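PDB 1M5S: formylmethanofuran--tetrahydromethanopterin formyltransferase from Methanosarcina barkeri, which catalyses the reversible transfer of a formyl group from formylmethanofuran to tetrahydromethanopterin, an early step of methanogenesis from carbon dioxide. Local coordinates for residues A15-I20 / G287-K292; G55-A60 / E189-I194; P100-F105 / G147-E152; G136-K141 / A151-G156; E222-S227 / N234-A239. All coordinates share one frame; numbering follows the deposited sequence.

Contact 1 of 5, residues A15-I20 / G287-K292; sequences AFPIKI and GKYQFK
The ring of Tyr-289 turns its edge to Ala-15 and Pro-17: Ala-15 O and Pro-17 N both lie near the ring plane, the former 3.5 Å from CD1. Over one face of the same ring lies CD of its neighbour Lys-288, displaced toward the rim. Phe-291 also works by its edge, CE1 pressing on Ala-15 CB at a tight 3.4 Å. Its CG stands anti to the carbonyl carbon (chi1 -61°), and the far end of the ring lies nearer Ala-15 than the start of the side chain does. Phe-16 offers a face instead, with Gly-287 CA resting above the rim 4.2 Å from CD2.

Between the rings runs a short antiparallel pairing. Ala-15 N donates to Tyr-289 O over 3.0 Å in an almost straight bond, and Tyr-289 N returns one of 3.1 Å to Ala-15 O. Lys-288 and Tyr-289 both stand opposite Ala-15, which makes this a classic beta bulge. An alanine at Tyr-289 would probably keep both backbone bonds but open a gap beside Pro-17 CB, which touches CE1 at 4.1 Å, and leave Lys-288 CD without the ring face beneath it.

On the other side of residues 15-20 comes strand 147-170, which bonds Phe-16 through Ala-162; its Ile-161 meets Ala-15, Tyr-289 and Phe-291. Helix 254-268 covers the face that carries Ala-15 and Tyr-289: Glu-254 touches the side chains of Tyr-289 and Phe-291, and Lys-258 and Met-261 that of Phe-291. The contact thereby places strand 289-292 alongside the long strand 12-26 and beneath that helix.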
# COMPACT_ATOMS: atom_id res chain seq x y z
N ALA A 15 32.03 2.70 9.09
CA ALA A 15 30.95 2.51 10.05
C ALA A 15 31.38 2.68 11.52
O ALA A 15 32.51 2.35 11.89
CB ALA A 15 30.31 1.15 9.84
N PHE A 16 30.43 3.12 12.35
CA PHE A 16 30.65 3.40 13.77
C PHE A 16 29.96 2.35 14.65
O PHE A 16 28.98 1.73 14.24
CB PHE A 16 30.11 4.78 14.11
CG PHE A 16 30.60 5.86 13.18
CD1 PHE A 16 30.16 5.92 11.86
CD2 PHE A 16 31.51 6.82 13.62
CE1 PHE A 16 30.61 6.91 11.00
CE2 PHE A 16 31.97 7.82 12.76
CZ PHE A 16 31.52 7.86 11.45
N PRO A 17 30.48 2.13 15.88
CA PRO A 17 29.73 1.29 16.82
C PRO A 17 28.49 2.00 17.35
O PRO A 17 28.45 3.24 17.44
CB PRO A 17 30.75 1.00 17.92
CG PRO A 17 31.64 2.20 17.91
CD PRO A 17 31.76 2.59 16.45
N ILE A 18 27.43 1.23 17.60
CA ILE A 18 26.20 1.77 18.17
C ILE A 18 25.48 0.69 18.98
O ILE A 18 25.82 -0.49 18.90
CB ILE A 18 25.28 2.32 17.05
CG1 ILE A 18 24.25 3.28 17.65
CG2 ILE A 18 24.63 1.18 16.28
CD1 ILE A 18 23.70 4.32 16.68
N LYS A 19 24.59 1.13 19.87
CA LYS A 19 23.80 0.18 20.64
C LYS A 19 22.48 -0.07 19.90
O LYS A 19 21.80 0.87 19.49
CB LYS A 19 23.52 0.74 22.04
CG LYS A 19 24.77 1.17 22.79
CD LYS A 19 25.78 0.04 22.91
CE LYS A 19 26.95 0.44 23.78
NZ LYS A 19 27.79 -0.73 24.13
N ILE A 20 22.13 -1.35 19.76
CA ILE A 20 20.95 -1.75 19.00
C ILE A 20 20.03 -2.65 19.83
O ILE A 20 20.46 -3.71 20.29
CB ILE A 20 21.33 -2.49 17.68
CG1 ILE A 20 22.16 -1.57 16.77
CG2 ILE A 20 20.06 -2.91 16.93
CD1 ILE A 20 22.66 -2.24 15.51
N GLY A 287 35.77 5.96 12.24
CA GLY A 287 35.02 4.79 12.62
C GLY A 287 35.82 3.51 12.55
O GLY A 287 36.63 3.33 11.64
N LYS A 288 35.52 2.57 13.44
CA LYS A 288 36.28 1.33 13.57
C LYS A 288 36.11 0.36 12.40
O LYS A 288 37.05 -0.35 12.03
CB LYS A 288 35.89 0.62 14.88
CG LYS A 288 36.65 -0.68 15.12
CD LYS A 288 35.74 -1.77 15.69
CE LYS A 288 36.30 -3.17 15.42
NZ LYS A 288 36.36 -3.49 13.95
N TYR A 289 34.92 0.36 11.80
CA TYR A 289 34.54 -0.68 10.84
C TYR A 289 34.74 -0.24 9.39
O TYR A 289 34.35 0.86 9.00
CB TYR A 289 33.08 -1.09 11.08
CG TYR A 289 32.80 -1.61 12.48
CD1 TYR A 289 32.28 -0.77 13.46
CD2 TYR A 289 33.06 -2.94 12.82
CE1 TYR A 289 32.03 -1.23 14.76
CE2 TYR A 289 32.81 -3.42 14.12
CZ TYR A 289 32.30 -2.56 15.08
OH TYR A 289 32.05 -3.03 16.35
N GLN A 290 35.44 -1.07 8.62
CA GLN A 290 35.67 -0.81 7.21
C GLN A 290 35.05 -1.91 6.35
O GLN A 290 35.36 -3.10 6.51
CB GLN A 290 37.17 -0.67 6.90
CG GLN A 290 37.97 -1.98 6.84
CD GLN A 290 38.83 -2.09 5.58
OE1 GLN A 290 39.29 -1.09 5.02
NE2 GLN A 290 39.06 -3.33 5.13
N PHE A 291 34.08 -1.51 5.53
CA PHE A 291 33.40 -2.42 4.63
C PHE A 291 33.81 -2.09 3.20
O PHE A 291 33.40 -1.06 2.66
CB PHE A 291 31.89 -2.30 4.81
CG PHE A 291 31.42 -2.64 6.19
CD1 PHE A 291 31.13 -1.63 7.11
CD2 PHE A 291 31.27 -3.97 6.58
CE1 PHE A 291 30.71 -1.94 8.40
CE2 PHE A 291 30.85 -4.29 7.87
CZ PHE A 291 30.56 -3.27 8.78
N LYS A 292 34.77 -2.85 2.69
CA LYS A 292 35.31 -2.62 1.36
C LYS A 292 34.38 -3.22 0.32
O LYS A 292 34.08 -4.42 0.34
CB LYS A 292 36.72 -3.22 1.24
CG LYS A 292 37.83 -2.29 1.72
CD LYS A 292 39.20 -2.73 1.24

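Contact 2 of 5, residues G55-A60 / E189-I194; sequences GIERLA and ELEGTI
Glu-57 and Arg-58 send their side chains to the turn at Glu-191 and Gly-192 in different ways. With CG anti to the backbone N (chi1 177°), the extended Glu-57 brings OE2 within 2.8 Å of Gly-192 N, whose hydrogen bond arrives from above the carboxylate plane. Arg-58 instead lies side by side with Glu-191, both pointing the same way and their flat ends only 25° apart; NH2 stands 3.2 Å from Glu-191 OE1 in a salt bridge, while NH1 pairs with Glu-64. The two glutamates cross at a slant, Glu-57 OE2 touching Glu-191 CG at 3.3 Å.

Gly-192 occupies the third position of a type II turn from Leu-190 to Thr-193, where its positive phi suits glycine. Beyond it, Thr-193 O receives a close CA-H contact from Glu-57 at 3.2 Å, and Ile-194 lays CG2 3.6 Å from Glu-57 CA.

Two acids thus sit close, Glu-57 OE2 lying 5.0 Å from Glu-191 OE2. Arg-22 forms a salt bridge with Glu-57 OE2 and a long, weak ion pair with Glu-191 OE2, and Gln-75 NE2 bonds Glu-57 OE1. Together with Arg-58, Arg-22 probably offsets the repulsion between the carboxylates, so the carboxylate of Glu-57 and the Arg-58/Glu-191 pair help tie the turn to strand 53-60.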
# COMPACT_ATOMS: atom_id res chain seq x y z
N GLY A 55 14.38 1.64 12.54
CA GLY A 55 13.77 1.23 11.29
C GLY A 55 13.31 -0.21 11.31
O GLY A 55 13.58 -0.97 12.25
N ILE A 56 12.62 -0.59 10.25
CA ILE A 56 12.12 -1.94 10.11
C ILE A 56 13.23 -2.82 9.55
O ILE A 56 13.89 -2.46 8.58
CB ILE A 56 10.88 -1.96 9.21
CG1 ILE A 56 9.70 -1.31 9.94
CG2 ILE A 56 10.53 -3.40 8.80
CD1 ILE A 56 8.61 -0.86 9.04
N GLU A 57 13.48 -3.94 10.22
CA GLU A 57 14.52 -4.88 9.84
C GLU A 57 13.97 -5.82 8.77
O GLU A 57 14.57 -6.02 7.72
CB GLU A 57 14.98 -5.66 11.08
CG GLU A 57 16.03 -6.73 10.82
CD GLU A 57 16.28 -7.61 12.01
OE1 GLU A 57 16.42 -7.07 13.12
OE2 GLU A 57 16.32 -8.84 11.83
N ARG A 58 12.83 -6.41 9.08
CA ARG A 58 12.14 -7.34 8.18
C ARG A 58 10.82 -7.81 8.80
O ARG A 58 10.62 -7.71 10.02
CB ARG A 58 13.02 -8.57 7.93
CG ARG A 58 13.24 -9.42 9.19
CD ARG A 58 13.19 -10.92 8.91
NE ARG A 58 13.61 -11.73 10.07
CZ ARG A 58 12.95 -12.81 10.50
NH1 ARG A 58 11.83 -13.23 9.90
NH2 ARG A 58 13.33 -13.56 11.55
N LEU A 59 9.89 -8.21 7.94
CA LEU A 59 8.61 -8.75 8.37
C LEU A 59 8.80 -10.10 9.03
O LEU A 59 9.66 -10.88 8.63
CB LEU A 59 7.70 -8.89 7.15
CG LEU A 59 6.86 -7.70 6.67
CD1 LEU A 59 7.54 -6.40 6.98
CD2 LEU A 59 6.62 -7.85 5.18
N ALA A 60 7.98 -10.37 10.05
CA ALA A 60 7.97 -11.67 10.71
C ALA A 60 6.78 -12.50 10.26
O ALA A 60 5.64 -12.04 10.30
CB ALA A 60 7.92 -11.48 12.21
N GLU A 189 14.27 -7.54 3.20
CA GLU A 189 14.07 -8.99 3.26
C GLU A 189 15.10 -9.65 4.18
O GLU A 189 14.96 -10.82 4.53
CB GLU A 189 14.20 -9.63 1.88
CG GLU A 189 13.28 -9.10 0.79
CD GLU A 189 13.67 -9.62 -0.61
OE1 GLU A 189 14.75 -10.25 -0.75
OE2 GLU A 189 12.90 -9.39 -1.57
N LEU A 190 16.17 -8.92 4.48
CA LEU A 190 17.33 -9.49 5.16
C LEU A 190 17.32 -9.29 6.68
O LEU A 190 17.11 -8.19 7.19
CB LEU A 190 18.62 -8.90 4.57
CG LEU A 190 18.89 -9.16 3.09
CD1 LEU A 190 20.18 -8.48 2.68
CD2 LEU A 190 18.97 -10.64 2.82
N GLU A 191 17.63 -10.37 7.40
CA GLU A 191 17.70 -10.32 8.86
C GLU A 191 18.93 -9.55 9.32
O GLU A 191 19.96 -9.56 8.64
CB GLU A 191 17.74 -11.75 9.42
CG GLU A 191 17.43 -11.85 10.91
CD GLU A 191 17.05 -13.26 11.36
OE1 GLU A 191 16.38 -13.98 10.59
OE2 GLU A 191 17.40 -13.64 12.49
N GLY A 192 18.78 -8.80 10.40
CA GLY A 192 19.94 -8.25 11.08
C GLY A 192 20.28 -6.82 10.72
O GLY A 192 21.12 -6.20 11.37
N THR A 193 19.62 -6.28 9.70
CA THR A 193 19.91 -4.92 9.24
C THR A 193 18.68 -4.05 9.10
O THR A 193 17.57 -4.55 8.89
CB THR A 193 20.62 -4.94 7.87
OG1 THR A 193 19.96 -5.87 7.00
CG2 THR A 193 22.08 -5.34 8.03
N ILE A 194 18.88 -2.75 9.24
CA ILE A 194 17.87 -1.75 8.95
C ILE A 194 18.45 -0.61 8.11
O ILE A 194 19.67 -0.48 7.96
CB ILE A 194 17.27 -1.13 10.25
CG1 ILE A 194 18.35 -0.40 11.06
CG2 ILE A 194 16.58 -2.20 11.07
CD1 ILE A 194 17.82 0.72 11.95
O HOH W 1 15.91 -3.29 6.49
O HOH W 2 16.84 -5.76 6.88

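Contact 3 of 5, residues P100-F105 / G147-E152; sequences PTTAVF and GDFLAE
Phe-149 meets Thr-102 and Val-104 with its CG anti to the backbone N (chi1 173°), which starts the side chain toward residues 100-105. There the ring edge does the touching: CD1 approaches Thr-102 O to 3.2 Å and CZ meets Val-104 CG2 at 3.7 Å. The same anti setting in Glu-152 (chi1 -176°), followed by an extended chain, carries the carboxylate to Phe-105. OE1 arrives at the edge of that ring, near its plane, 3.6 Å from Phe-105 CB, while carboxylate and ring planes stand 72° apart. Its strongest polar partner is the backbone N of Asn-106.

The backbones run parallel, and Val-104 is bonded on both sides of Ala-151. Val-104 N donates to Leu-150 O and Glu-152 N to Val-104 O, each over 2.9 Å. One step earlier the direct ladder gives way to a water, which donates to Thr-102 O and Asp-148 O and accepts from Leu-150 N at 2.8 Å. The water satisfies three backbone groups where the two backbones have drawn apart. Ala-103 CB rests 4.0 Å from Leu-150 CB on the face away from Phe-149.

Strand 103-106 thus lies between two partners, parallel to strand 147-170 and antiparallel to strand 12-26, with backbone hydrogen bonds between Ala-103 and Thr-26 and between Phe-105 and Leu-24. Thr-102 packs on Ala-36 of helix 30-41 and hydrogen-bonds Val-96 O through OG1. At the start of the two segments another copy of the protein joins in: Asp-148 bonds Ser-227 of the third subunit, whose Leu-177 packs on Pro-100 and Thr-101, while strand 137-144 flanks Leu-150.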
# COMPACT_ATOMS: atom_id res chain seq x y z
N PRO A 100 -3.32 -0.34 17.63
CA PRO A 100 -4.27 -1.46 17.55
C PRO A 100 -3.64 -2.85 17.43
O PRO A 100 -2.82 -3.09 16.54
CB PRO A 100 -5.11 -1.12 16.32
CG PRO A 100 -5.06 0.36 16.25
CD PRO A 100 -3.66 0.71 16.66
N THR A 101 -4.09 -3.75 18.29
CA THR A 101 -3.84 -5.19 18.23
C THR A 101 -2.41 -5.66 18.46
O THR A 101 -2.12 -6.86 18.33
CB THR A 101 -4.35 -5.84 16.90
OG1 THR A 101 -3.40 -5.64 15.85
CG2 THR A 101 -5.69 -5.24 16.50
N THR A 102 -1.53 -4.76 18.85
CA THR A 102 -0.11 -5.09 18.96
C THR A 102 0.24 -5.93 20.19
O THR A 102 -0.44 -5.87 21.22
CB THR A 102 0.74 -3.83 18.99
OG1 THR A 102 0.24 -2.94 19.99
CG2 THR A 102 0.71 -3.14 17.64
N ALA A 103 1.25 -6.78 20.03
CA ALA A 103 1.95 -7.39 21.16
C ALA A 103 3.44 -7.17 20.92
O ALA A 103 3.87 -7.00 19.78
CB ALA A 103 1.64 -8.88 21.25
N VAL A 104 4.20 -7.05 22.01
CA VAL A 104 5.64 -6.80 21.93
C VAL A 104 6.40 -7.98 22.52
O VAL A 104 6.11 -8.41 23.64
CB VAL A 104 6.03 -5.52 22.71
CG1 VAL A 104 7.54 -5.41 22.82
CG2 VAL A 104 5.48 -4.31 22.02
N PHE A 105 7.34 -8.51 21.75
CA PHE A 105 8.22 -9.58 22.22
C PHE A 105 9.68 -9.18 22.07
O PHE A 105 10.01 -8.20 21.39
CB PHE A 105 7.95 -10.86 21.43
CG PHE A 105 6.54 -11.36 21.56
CD1 PHE A 105 6.16 -12.14 22.64
CD2 PHE A 105 5.58 -11.02 20.61
CE1 PHE A 105 4.84 -12.57 22.78
CE2 PHE A 105 4.27 -11.44 20.75
CZ PHE A 105 3.90 -12.22 21.84
N GLY A 147 -8.64 -4.39 24.57
CA GLY A 147 -8.37 -5.74 25.04
C GLY A 147 -7.17 -5.77 25.96
O GLY A 147 -6.99 -4.87 26.78
N ASP A 148 -6.37 -6.84 25.88
CA ASP A 148 -5.14 -6.97 26.66
C ASP A 148 -3.92 -6.72 25.78
O ASP A 148 -3.78 -7.33 24.71
CB ASP A 148 -5.05 -8.37 27.28
CG ASP A 148 -6.13 -8.64 28.32
OD1 ASP A 148 -6.39 -7.76 29.17
OD2 ASP A 148 -6.65 -9.78 28.36
N PHE A 149 -3.06 -5.79 26.18
CA PHE A 149 -1.78 -5.59 25.52
C PHE A 149 -0.74 -6.53 26.15
O PHE A 149 -0.60 -6.59 27.37
CB PHE A 149 -1.33 -4.13 25.65
CG PHE A 149 0.06 -3.87 25.14
CD1 PHE A 149 0.38 -4.09 23.80
CD2 PHE A 149 1.05 -3.39 25.99
CE1 PHE A 149 1.66 -3.83 23.32
CE2 PHE A 149 2.34 -3.12 25.52
CZ PHE A 149 2.65 -3.35 24.18
N LEU A 150 -0.08 -7.33 25.32
CA LEU A 150 0.93 -8.27 25.78
C LEU A 150 2.34 -7.73 25.51
O LEU A 150 2.61 -7.24 24.41
CB LEU A 150 0.74 -9.63 25.11
CG LEU A 150 -0.24 -10.63 25.75
CD1 LEU A 150 -1.44 -9.92 26.34
CD2 LEU A 150 -0.67 -11.63 24.71
N ALA A 151 3.18 -7.73 26.53
CA ALA A 151 4.56 -7.26 26.40
C ALA A 151 5.52 -8.17 27.17
O ALA A 151 5.44 -8.28 28.39
CB ALA A 151 4.68 -5.82 26.91
N GLU A 152 6.44 -8.82 26.45
CA GLU A 152 7.48 -9.62 27.09
C GLU A 152 8.26 -8.78 28.10
O GLU A 152 8.38 -7.55 27.96
CB GLU A 152 8.44 -10.18 26.04
CG GLU A 152 9.51 -11.10 26.59
CD GLU A 152 10.09 -12.03 25.54
OE1 GLU A 152 9.61 -12.00 24.38
OE2 GLU A 152 11.01 -12.81 25.87
O HOH W 3 -1.44 -7.76 22.96

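Contact 4 of 5, residues G136-K141 / A151-G156; sequences GRKVYK and AEENIG
Arg-137 NH1 donates to Glu-152 OE1 in a nearly straight bond of 3.0 Å (174°), part of a salt bridge. The oxygen offers its syn lone pair and lies in the guanidinium plane, although the carboxylate is turned almost perpendicular to it. Asn-106 serves both partners, its O accepting from Arg-137 NH1 and its N donating to Glu-152 OE1, so two hydrogen bonds converge on OE1. Glu-152 OE2 accepts a hydrogen bond from a water that accepts from Lys-138 N.

On the adjoining residues a second salt bridge, Lys-138 NZ to Glu-153 OE2, is weak at 3.4 Å. The backbones hold more firmly: Glu-153 N donates to Lys-138 O over 2.9 Å, and Tyr-140 N and Ala-151 O are joined at 2.9 Å, Ala-151 N and Tyr-140 O at 3.1 Å.

Packing completes the contact. Tyr-140 lays CE2 3.8 Å from Glu-153 CB, with Glu-153 CG at the ring edge, and Val-139 CG1 rests 3.6 Å from Ala-151 N. Tyr-140 with Ala-151 is a hydrogen-bonded pair and Val-139 with Glu-152 a non-hydrogen-bonded one, the alternation characteristic of an antiparallel beta hairpin, here formed by strands 137-144 and 147-170.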
# COMPACT_ATOMS: atom_id res chain seq x y z
N GLY A 136 6.86 -20.13 26.28
CA GLY A 136 7.98 -20.16 27.20
C GLY A 136 8.45 -18.78 27.65
O GLY A 136 9.19 -18.67 28.63
N ARG A 137 8.00 -17.75 26.96
CA ARG A 137 8.39 -16.36 27.24
C ARG A 137 7.51 -15.75 28.33
O ARG A 137 6.29 -15.98 28.37
CB ARG A 137 8.24 -15.50 25.98
CG ARG A 137 9.25 -15.85 24.88
CD ARG A 137 9.22 -14.87 23.71
NE ARG A 137 9.92 -15.36 22.52
CZ ARG A 137 10.77 -14.62 21.80
NH1 ARG A 137 11.04 -13.35 22.13
NH2 ARG A 137 11.42 -15.07 20.71
N LYS A 138 8.15 -15.00 29.23
CA LYS A 138 7.47 -14.31 30.31
C LYS A 138 6.88 -12.99 29.82
O LYS A 138 7.61 -12.05 29.46
CB LYS A 138 8.45 -14.03 31.45
CG LYS A 138 7.84 -13.33 32.65
CD LYS A 138 8.81 -13.27 33.82
CE LYS A 138 8.31 -12.36 34.92
NZ LYS A 138 9.27 -12.29 36.06
N VAL A 139 5.55 -12.89 29.92
CA VAL A 139 4.80 -11.79 29.33
C VAL A 139 3.87 -11.12 30.34
O VAL A 139 3.22 -11.78 31.16
CB VAL A 139 3.96 -12.27 28.11
CG1 VAL A 139 3.13 -11.13 27.56
CG2 VAL A 139 4.88 -12.85 27.05
N TYR A 140 3.74 -9.80 30.24
CA TYR A 140 2.85 -9.02 31.10
C TYR A 140 1.61 -8.62 30.31
O TYR A 140 1.69 -8.21 29.15
CB TYR A 140 3.56 -7.75 31.59
CG TYR A 140 4.63 -8.07 32.62
CD1 TYR A 140 4.25 -8.37 33.94
CD2 TYR A 140 5.97 -8.06 32.25
CE1 TYR A 140 5.23 -8.68 34.88
CE2 TYR A 140 6.95 -8.38 33.19
CZ TYR A 140 6.58 -8.70 34.51
OH TYR A 140 7.54 -9.03 35.42
N LYS A 141 0.45 -8.85 30.93
CA LYS A 141 -0.84 -8.43 30.39
C LYS A 141 -1.21 -7.07 30.96
O LYS A 141 -1.32 -6.91 32.17
CB LYS A 141 -1.92 -9.45 30.76
CG LYS A 141 -2.28 -10.43 29.68
CD LYS A 141 -3.65 -11.04 29.95
CE LYS A 141 -3.59 -12.55 29.95
NZ LYS A 141 -4.89 -13.13 30.42
N ALA A 151 3.18 -7.73 26.53
CA ALA A 151 4.56 -7.26 26.40
C ALA A 151 5.52 -8.17 27.17
O ALA A 151 5.44 -8.28 28.39
CB ALA A 151 4.68 -5.82 26.91
N GLU A 152 6.44 -8.82 26.45
CA GLU A 152 7.48 -9.62 27.09
C GLU A 152 8.26 -8.78 28.10
O GLU A 152 8.38 -7.55 27.96
CB GLU A 152 8.44 -10.18 26.04
CG GLU A 152 9.51 -11.10 26.59
CD GLU A 152 10.09 -12.03 25.54
OE1 GLU A 152 9.61 -12.00 24.38
OE2 GLU A 152 11.01 -12.81 25.87
N GLU A 153 8.77 -9.42 29.15
CA GLU A 153 9.42 -8.70 30.24
C GLU A 153 10.56 -7.82 29.75
O GLU A 153 10.63 -6.63 30.09
CB GLU A 153 9.94 -9.69 31.28
CG GLU A 153 10.69 -9.00 32.42
CD GLU A 153 11.18 -9.98 33.46
OE1 GLU A 153 11.79 -11.01 33.08
OE2 GLU A 153 10.95 -9.71 34.66
N ASN A 154 11.42 -8.39 28.91
CA ASN A 154 12.67 -7.75 28.52
C ASN A 154 12.76 -7.51 27.02
O ASN A 154 12.18 -8.25 26.22
CB ASN A 154 13.86 -8.63 28.94
CG ASN A 154 14.18 -8.50 30.42
OD1 ASN A 154 14.07 -7.43 31.01
ND2 ASN A 154 14.61 -9.61 31.02
N ILE A 155 13.53 -6.50 26.65
CA ILE A 155 14.02 -6.36 25.28
C ILE A 155 15.55 -6.32 25.26
O ILE A 155 16.17 -5.45 25.90
CB ILE A 155 13.44 -5.09 24.62
CG1 ILE A 155 11.97 -5.31 24.28
CG2 ILE A 155 14.21 -4.75 23.35
CD1 ILE A 155 11.13 -4.11 24.51
N GLY A 156 16.15 -7.26 24.54
CA GLY A 156 17.60 -7.34 24.46
C GLY A 156 18.23 -6.28 23.58
O GLY A 156 17.60 -5.74 22.66
O HOH W 4 10.73 -14.07 28.75

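Contact 5 of 5, residues E222-S227 / N234-A239; sequences ERFCPS and NTEIPA
Arg-223 O accepts from Glu-236 N over 2.7 Å, a well-aligned bond (161°) that joins two irregular segments. Around it the chain braces itself: Thr-235 OG1 accepts from Ile-237 N at 3.1 Å, an ST turn, and donates to a water that in turn donates to Glu-222 O and Cys-225 O. That water therefore links the segments a second time.

Arg-223 then bends at its third torsion (chi3 87°), setting NE between two oxygens of Asn-234. The bonds are weak in angle though short, 2.7 Å from NE to Asn-234 O and 2.8 Å from NE to Asn-234 OD1. Glu-236 comes over a face of the guanidinium with its CG; its OE2 is 3.5 Å from Arg-223 NH1 but well out of plane, so charge alone joins them. A leucine in place of Arg-223 would probably leave the two Asn-234 oxygens without this donor and the Glu-236 carboxylate without its positive mate.

Glu-236 also lies alongside Phe-224, CB standing 4.0 Å from the ring centroid of Phe-224 and 23° off the normal, a CH-pi contact over the face. Deeper in, Ile-237 sets CD1 3.6 Å from Phe-224 CA and CG2 4.0 Å from Pro-226 CB.

Both segments belong to the loop region between strands 193-194 and 243-251. Phe-224 makes an edge-to-face contact with Phe-167, and with Ile-237 it packs on Phe-169, anchoring the loop to strand 147-170. Met-145 of the third subunit covers Phe-224 and Pro-226, and Pro-143 of that same subunit packs on Cys-225.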
# COMPACT_ATOMS: atom_id res chain seq x y z
N GLU A 222 29.58 19.25 -0.84
CA GLU A 222 29.38 19.86 -2.15
C GLU A 222 30.02 19.07 -3.30
O GLU A 222 29.72 19.31 -4.47
CB GLU A 222 29.93 21.30 -2.14
CG GLU A 222 31.45 21.42 -1.99
CD GLU A 222 31.93 21.17 -0.57
OE1 GLU A 222 31.14 21.35 0.38
OE2 GLU A 222 33.11 20.79 -0.39
N ARG A 223 30.88 18.11 -2.95
CA ARG A 223 31.58 17.29 -3.95
C ARG A 223 30.67 16.23 -4.55
O ARG A 223 31.04 15.60 -5.54
CB ARG A 223 32.80 16.60 -3.33
CG ARG A 223 33.84 17.55 -2.75
CD ARG A 223 35.03 16.77 -2.21
NE ARG A 223 36.03 16.52 -3.25
CZ ARG A 223 36.63 15.35 -3.46
NH1 ARG A 223 37.54 15.24 -4.42
NH2 ARG A 223 36.31 14.28 -2.73
N PHE A 224 29.54 15.97 -3.90
CA PHE A 224 28.57 15.00 -4.40
C PHE A 224 27.22 15.64 -4.70
O PHE A 224 26.20 14.95 -4.76
CB PHE A 224 28.37 13.86 -3.40
CG PHE A 224 29.57 12.98 -3.23
CD1 PHE A 224 30.48 13.21 -2.20
CD2 PHE A 224 29.76 11.89 -4.06
CE1 PHE A 224 31.56 12.36 -2.00
CE2 PHE A 224 30.84 11.02 -3.86
CZ PHE A 224 31.73 11.26 -2.83
N CYS A 225 27.22 16.95 -4.88
CA CYS A 225 26.01 17.69 -5.25
C CYS A 225 25.98 17.99 -6.76
O CYS A 225 26.67 18.89 -7.23
CB CYS A 225 25.93 19.00 -4.47
SG CYS A 225 25.82 18.79 -2.68
N PRO A 226 25.16 17.24 -7.52
CA PRO A 226 25.15 17.32 -8.98
C PRO A 226 24.71 18.67 -9.54
O PRO A 226 25.24 19.13 -10.55
CB PRO A 226 24.19 16.19 -9.40
CG PRO A 226 24.25 15.24 -8.27
CD PRO A 226 24.32 16.12 -7.05
N SER A 227 23.77 19.33 -8.85
CA SER A 227 23.23 20.60 -9.32
C SER A 227 24.25 21.75 -9.29
O SER A 227 23.99 22.83 -9.82
CB SER A 227 21.99 20.98 -8.50
OG SER A 227 22.34 21.36 -7.17
N ASN A 234 36.42 20.23 -7.44
CA ASN A 234 36.88 18.94 -6.91
C ASN A 234 35.68 18.02 -6.77
O ASN A 234 35.62 17.18 -5.86
CB ASN A 234 37.60 19.14 -5.57
CG ASN A 234 36.70 19.75 -4.50
OD1 ASN A 234 36.66 19.26 -3.38
ND2 ASN A 234 35.97 20.81 -4.79
N THR A 235 34.75 18.17 -7.71
CA THR A 235 33.50 17.43 -7.73
C THR A 235 33.74 15.96 -8.03
O THR A 235 34.66 15.60 -8.77
CB THR A 235 32.52 18.03 -8.78
OG1 THR A 235 31.29 17.30 -8.76
CG2 THR A 235 33.13 18.00 -10.18
N GLU A 236 32.99 15.10 -7.34
CA GLU A 236 33.03 13.67 -7.56
C GLU A 236 31.96 13.21 -8.55
O GLU A 236 31.82 12.02 -8.80
CB GLU A 236 32.82 12.95 -6.23
CG GLU A 236 34.00 13.01 -5.29
CD GLU A 236 35.06 11.99 -5.64
OE1 GLU A 236 34.75 10.78 -5.67
OE2 GLU A 236 36.20 12.40 -5.95
N ILE A 237 31.21 14.18 -9.08
CA ILE A 237 30.06 13.92 -9.95
C ILE A 237 30.47 14.06 -11.42
O ILE A 237 30.82 15.15 -11.86
CB ILE A 237 28.90 14.93 -9.66
CG1 ILE A 237 28.51 14.88 -8.18
CG2 ILE A 237 27.68 14.63 -10.51
CD1 ILE A 237 28.27 13.48 -7.65
N PRO A 238 30.43 12.95 -12.18
CA PRO A 238 30.67 12.96 -13.63
C PRO A 238 29.65 13.81 -14.37
O PRO A 238 28.58 14.10 -13.84
CB PRO A 238 30.56 11.49 -14.03
CG PRO A 238 30.83 10.75 -12.79
CD PRO A 238 30.24 11.58 -11.69
N ALA A 239 29.97 14.17 -15.61
CA ALA A 239 29.07 15.01 -16.40
C ALA A 239 27.76 14.28 -16.72
O ALA A 239 26.71 14.91 -16.83
CB ALA A 239 29.77 15.45 -17.68
O HOH W 5 29.63 18.70 -7.09

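Strand 147-170 carries a segment of contacts 3 and 4 and packs against contacts 1 and 5. Contacts 3 and 4 use its start, share Ala-151 and Glu-152, and have centres 10 Å apart, Leu-150 packing on Val-139 and Lys-141 between them. Contacts 1 and 2 lie nearer the middle of the chain, 18 Å apart between centres, and both bring residues beyond 188 against strands of the first 60. Contact 5 is remote, its centre 49 Å from that of contact 3, yet the tetramer reunites them: Ser-227 bonds Asp-148 of the third subunit, just as Asp-148 bonds Ser-227 there. Distance within one subunit can thus become direct contact across an interface.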